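Local coordinates for protein restriction endonuclease (Mycobacterium sp., PDB 4F0Q) that cleaves DNA in a cytosine-methylation-dependent manner, acting as a tetrameric restriction endonuclease that carries a magnesium ion in its nuclease region, at residues Arg79-Leu84 with Leu232-Thr237; Ala153-Leu158 with Phe221-Asp226. One frame throughout, in Å; residues are numbered along the deposited sequence.

How the contacts relate
Contacts 1 and 2 are neighbours, with centres about 10 Å apart, and helix 222-227 links them. In contact 2 this helix packs by its apolar side on the start of strand 156-166. In contact 1 Arg81 reaches the loop that follows the same helix. The two sites touch directly. Arg81 NH2 lies 3.1 Å from Asp226 O, and Ala83 O lies 3.3 Å from Pro155 CD. Both contacts belong to the AspBHI-type N-terminal region. The magnesium site, with Asp334, Gln355 and Ala356, belongs to the PDDEXK-type nuclease region instead, so neither contact contributes to it.

Contact 1 (Arg79-Leu84 with Leu232-Thr237)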
# COMPACT_ATOMS: atom_id res chain seq x y z
N ARG A 79 31.31 1.76 35.12
CA ARG A 79 31.17 3.15 34.72
C ARG A 79 29.93 3.77 35.34
O ARG A 79 29.10 3.07 35.92
CB ARG A 79 31.12 3.28 33.20
CG ARG A 79 30.05 2.42 32.53
CD ARG A 79 30.67 1.49 31.50
NE ARG A 79 29.73 1.12 30.45
CZ ARG A 79 29.10 -0.05 30.38
NH1 ARG A 79 29.31 -0.98 31.30
NH2 ARG A 79 28.26 -0.29 29.38
N SER A 80 29.80 5.09 35.20
CA SER A 80 28.64 5.80 35.71
C SER A 80 27.46 5.60 34.77
O SER A 80 27.64 5.41 33.57
CB SER A 80 28.96 7.29 35.87
OG SER A 80 27.89 7.98 36.49
N ARG A 81 26.24 5.65 35.32
CA ARG A 81 25.05 5.40 34.51
C ARG A 81 23.79 6.05 35.09
O ARG A 81 23.65 6.18 36.31
CB ARG A 81 24.82 3.89 34.36
CG ARG A 81 24.41 3.20 35.66
CD ARG A 81 24.06 1.74 35.43
NE ARG A 81 23.62 1.10 36.67
CZ ARG A 81 24.43 0.54 37.55
NH1 ARG A 81 25.74 0.54 37.34
NH2 ARG A 81 23.94 -0.03 38.65
N ARG A 82 22.89 6.45 34.20
CA ARG A 82 21.58 6.95 34.61
C ARG A 82 20.63 5.76 34.77
O ARG A 82 20.39 5.02 33.82
CB ARG A 82 21.04 7.93 33.57
CG ARG A 82 19.86 8.75 34.05
CD ARG A 82 20.30 9.88 34.97
NE ARG A 82 21.22 10.80 34.29
CZ ARG A 82 21.65 11.95 34.81
NH1 ARG A 82 21.24 12.33 36.01
NH2 ARG A 82 22.48 12.72 34.12
N ALA A 83 20.09 5.59 35.97
CA ALA A 83 19.25 4.45 36.29
C ALA A 83 17.99 4.38 35.43
O ALA A 83 17.72 3.35 34.80
CB ALA A 83 18.88 4.46 37.76
N LEU A 84 17.23 5.46 35.40
CA LEU A 84 15.99 5.51 34.63
C LEU A 84 15.51 6.94 34.45
O LEU A 84 16.02 7.87 35.08
CB LEU A 84 14.90 4.68 35.30
CG LEU A 84 14.10 5.32 36.44
CD1 LEU A 84 12.90 4.46 36.80
CD2 LEU A 84 14.96 5.56 37.68
N LEU A 232 26.53 -2.97 41.46
CA LEU A 232 26.35 -3.76 40.25
C LEU A 232 26.77 -2.98 39.00
O LEU A 232 26.44 -1.81 38.85
CB LEU A 232 24.89 -4.19 40.10
CG LEU A 232 24.29 -4.98 41.26
CD1 LEU A 232 22.83 -5.30 40.98
CD2 LEU A 232 25.07 -6.26 41.51
N ALA A 233 27.51 -3.65 38.12
CA ALA A 233 27.85 -3.08 36.83
C ALA A 233 26.59 -3.00 35.97
O ALA A 233 25.60 -3.67 36.26
CB ALA A 233 28.92 -3.91 36.14
N ALA A 234 26.63 -2.19 34.92
CA ALA A 234 25.47 -2.01 34.05
C ALA A 234 25.03 -3.32 33.40
O ALA A 234 23.84 -3.53 33.16
CB ALA A 234 25.77 -0.96 32.99
N GLY A 235 26.00 -4.19 33.12
CA GLY A 235 25.71 -5.47 32.51
C GLY A 235 25.19 -6.49 33.51
O GLY A 235 24.78 -7.59 33.13
N GLU A 236 25.21 -6.12 34.79
CA GLU A 236 24.72 -7.00 35.84
C GLU A 236 23.33 -6.57 36.31
O GLU A 236 22.84 -7.03 37.34
CB GLU A 236 25.68 -6.99 37.03
CG GLU A 236 27.10 -7.41 36.69
CD GLU A 236 28.05 -7.29 37.87
OE1 GLU A 236 29.23 -7.68 37.74
OE2 GLU A 236 27.61 -6.81 38.93
N THR A 237 22.70 -5.69 35.54
CA THR A 237 21.41 -5.12 35.93
C THR A 237 20.26 -5.63 35.07
O THR A 237 19.18 -5.05 35.06
CB THR A 237 21.43 -3.58 35.84
OG1 THR A 237 21.68 -3.18 34.49
CG2 THR A 237 22.52 -3.01 36.74
O HOH W 1 28.45 -3.18 31.83
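Arg81 carries this contact by gripping one backbone carbonyl with both terminal nitrogens of its guanidinium. NH1 gives a hydrogen bond of 2.9 Å to Leu232 O. The donor lies in the carbonyl plane, but the bond is bent, with an N-H...O angle of 133°. NH2 adds a weak bond to the same oxygen at 3.1 Å. NE donates to Arg227 O, and NH2 also bonds weakly to Asn229 O, with Asp226 O close by. The side chain is extended from CG to NE, while CG takes the crowded position between the backbone N and the carbonyl carbon (chi1 69°). Thr237 CG2 meets the guanidinium tip to tip and lies over one of its faces, 3.8 Å from NH2. Ala234 CB packs alongside the aliphatic part, 4.0 Å from Arg81 CD.

Arg79 reaches the same turn by a different route. One water accepts from Arg79 NH1, at a short 2.4 Å, and weakly from Gly235 N. The same NH1 forms a salt bridge with Glu148. Thr237 OG1 helps to hold the turn, donating to Ala234 O at 2.6 Å from above the carbonyl plane. A backbone bond from Glu236 N to Ala233 O closes it as well. Ala234 N is bonded to Asp78.

The arrangement is that of a buried arginine gathering carbonyls at the C-terminal end of a helix, where the helix dipole probably favours its positive charge.

Contact 2 (Ala153-Leu158 with Phe221-Asp226); sequences APPLFL and FRWIDD
A single phenylalanine, Phe157, meets three side chains of 221-226, Phe221, Trp223 and Ile224, and both of its aromatic partners lie at similar oblique angles. Its ring plane is turned 46° from that of Phe221 and 49° from the six-membered ring of Trp223. Phe157 and Phe221 run alongside one another, pointing opposite ways. Phe157 CE2 sits over one face of the Phe221 ring, near its rim, 4.1 Å from CZ. Trp223 crosses obliquely and brings CE3 to the edge of the Phe157 ring, 3.9 Å from CZ. Ile224 comes tip to tip, with CD1 3.5 Å from Phe157 CE1.

Pro155 continues the packing on the tryptophan. Its CG touches the outer rim of the indole, 3.5 Å from Trp223 CZ2 and 3.6 Å from Trp223 CH2. Trp223 is directed there with CG anti to the backbone N (chi1 -179°). Pro155 CB also lies in plane at the edge of the Phe157 ring. The contact is buried and apolar: an aromatic cluster of Phe157, Phe221 and Trp223, flanked by Pro155 and Ile224. No hydrogen bond joins the segments.

On the strand side, Pro155 and Phe157 bond through their backbones to Ile85 and Ile87 of strand 85-89. Leu156 and Leu158 pack instead on strands 175-193 and 200-210. On the helix side, Trp223 makes an edge-to-face pair with Trp245 of helix 243-251.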
# COMPACT_ATOMS: atom_id res chain seq x y z
N ALA A 153 21.76 2.78 28.72
CA ALA A 153 20.54 3.51 28.39
C ALA A 153 19.47 3.39 29.47
O ALA A 153 19.03 2.29 29.79
CB ALA A 153 19.99 3.06 27.05
N PRO A 154 19.05 4.54 30.03
CA PRO A 154 18.02 4.58 31.07
C PRO A 154 16.62 4.34 30.50
O PRO A 154 16.18 5.08 29.62
CB PRO A 154 18.13 6.01 31.61
CG PRO A 154 18.68 6.80 30.48
CD PRO A 154 19.60 5.88 29.73
N PRO A 155 15.93 3.30 31.00
CA PRO A 155 14.56 2.98 30.59
C PRO A 155 13.60 4.13 30.87
O PRO A 155 13.71 4.79 31.90
CB PRO A 155 14.21 1.78 31.47
CG PRO A 155 15.51 1.17 31.83
CD PRO A 155 16.47 2.32 31.96
N LEU A 156 12.67 4.37 29.95
CA LEU A 156 11.67 5.42 30.14
C LEU A 156 10.37 4.84 30.70
O LEU A 156 9.51 4.38 29.95
CB LEU A 156 11.40 6.17 28.83
CG LEU A 156 12.22 7.45 28.60
CD1 LEU A 156 13.71 7.15 28.48
CD2 LEU A 156 11.72 8.18 27.36
N PHE A 157 10.25 4.88 32.02
CA PHE A 157 9.04 4.42 32.70
C PHE A 157 7.95 5.47 32.60
O PHE A 157 8.04 6.55 33.19
CB PHE A 157 9.34 4.10 34.17
CG PHE A 157 9.93 2.74 34.38
CD1 PHE A 157 11.12 2.38 33.78
CD2 PHE A 157 9.29 1.82 35.20
CE1 PHE A 157 11.66 1.12 33.98
CE2 PHE A 157 9.83 0.56 35.40
CZ PHE A 157 11.01 0.21 34.79
N LEU A 158 6.90 5.15 31.84
CA LEU A 158 5.83 6.10 31.59
C LEU A 158 4.74 6.04 32.66
O LEU A 158 4.34 4.97 33.10
CB LEU A 158 5.22 5.86 30.21
CG LEU A 158 6.21 5.90 29.05
CD1 LEU A 158 5.51 5.62 27.73
CD2 LEU A 158 6.92 7.24 29.00
N PHE A 221 10.23 -4.29 39.47
CA PHE A 221 10.95 -3.09 39.89
C PHE A 221 12.33 -3.38 40.45
O PHE A 221 13.09 -2.46 40.76
CB PHE A 221 10.12 -2.27 40.88
CG PHE A 221 9.63 -0.97 40.32
CD1 PHE A 221 10.47 0.12 40.19
CD2 PHE A 221 8.31 -0.84 39.91
CE1 PHE A 221 10.02 1.31 39.67
CE2 PHE A 221 7.85 0.35 39.38
CZ PHE A 221 8.71 1.43 39.26
N ARG A 222 12.67 -4.66 40.59
CA ARG A 222 14.01 -5.06 41.00
C ARG A 222 15.01 -4.76 39.88
O ARG A 222 16.22 -4.68 40.12
CB ARG A 222 14.05 -6.54 41.38
CG ARG A 222 13.25 -6.86 42.63
CD ARG A 222 13.51 -8.28 43.11
NE ARG A 222 13.08 -9.28 42.13
CZ ARG A 222 13.18 -10.59 42.31
NH1 ARG A 222 13.71 -11.07 43.42
NH2 ARG A 222 12.76 -11.42 41.37
N TRP A 223 14.49 -4.59 38.67
CA TRP A 223 15.28 -4.14 37.53
C TRP A 223 15.88 -2.77 37.85
O TRP A 223 17.08 -2.54 37.69
CB TRP A 223 14.38 -4.04 36.30
CG TRP A 223 15.06 -3.61 35.03
CD1 TRP A 223 16.39 -3.64 34.76
CD2 TRP A 223 14.42 -3.08 33.86
NE1 TRP A 223 16.63 -3.16 33.49
CE2 TRP A 223 15.43 -2.81 32.92
CE3 TRP A 223 13.09 -2.82 33.51
CZ2 TRP A 223 15.16 -2.29 31.66
CZ3 TRP A 223 12.82 -2.30 32.26
CH2 TRP A 223 13.85 -2.04 31.35
N ILE A 224 15.02 -1.87 38.32
CA ILE A 224 15.44 -0.53 38.70
C ILE A 224 16.34 -0.56 39.93
O ILE A 224 17.30 0.20 40.02
CB ILE A 224 14.22 0.38 38.95
CG1 ILE A 224 13.36 0.46 37.69
CG2 ILE A 224 14.66 1.78 39.36
CD1 ILE A 224 14.12 0.91 36.46
N ASP A 225 16.03 -1.46 40.86
CA ASP A 225 16.86 -1.66 42.04
C ASP A 225 18.29 -1.98 41.63
O ASP A 225 19.25 -1.43 42.17
CB ASP A 225 16.32 -2.78 42.92
CG ASP A 225 14.95 -2.47 43.49
OD1 ASP A 225 14.49 -1.32 43.36
OD2 ASP A 225 14.33 -3.39 44.08
N ASP A 226 18.43 -2.89 40.67
CA ASP A 226 19.73 -3.27 40.15
C ASP A 226 20.39 -2.11 39.41
O ASP A 226 21.58 -1.86 39.58
CB ASP A 226 19.62 -4.48 39.23
CG ASP A 226 19.11 -5.71 39.95
OD1 ASP A 226 19.26 -5.78 41.19
OD2 ASP A 226 18.57 -6.62 39.28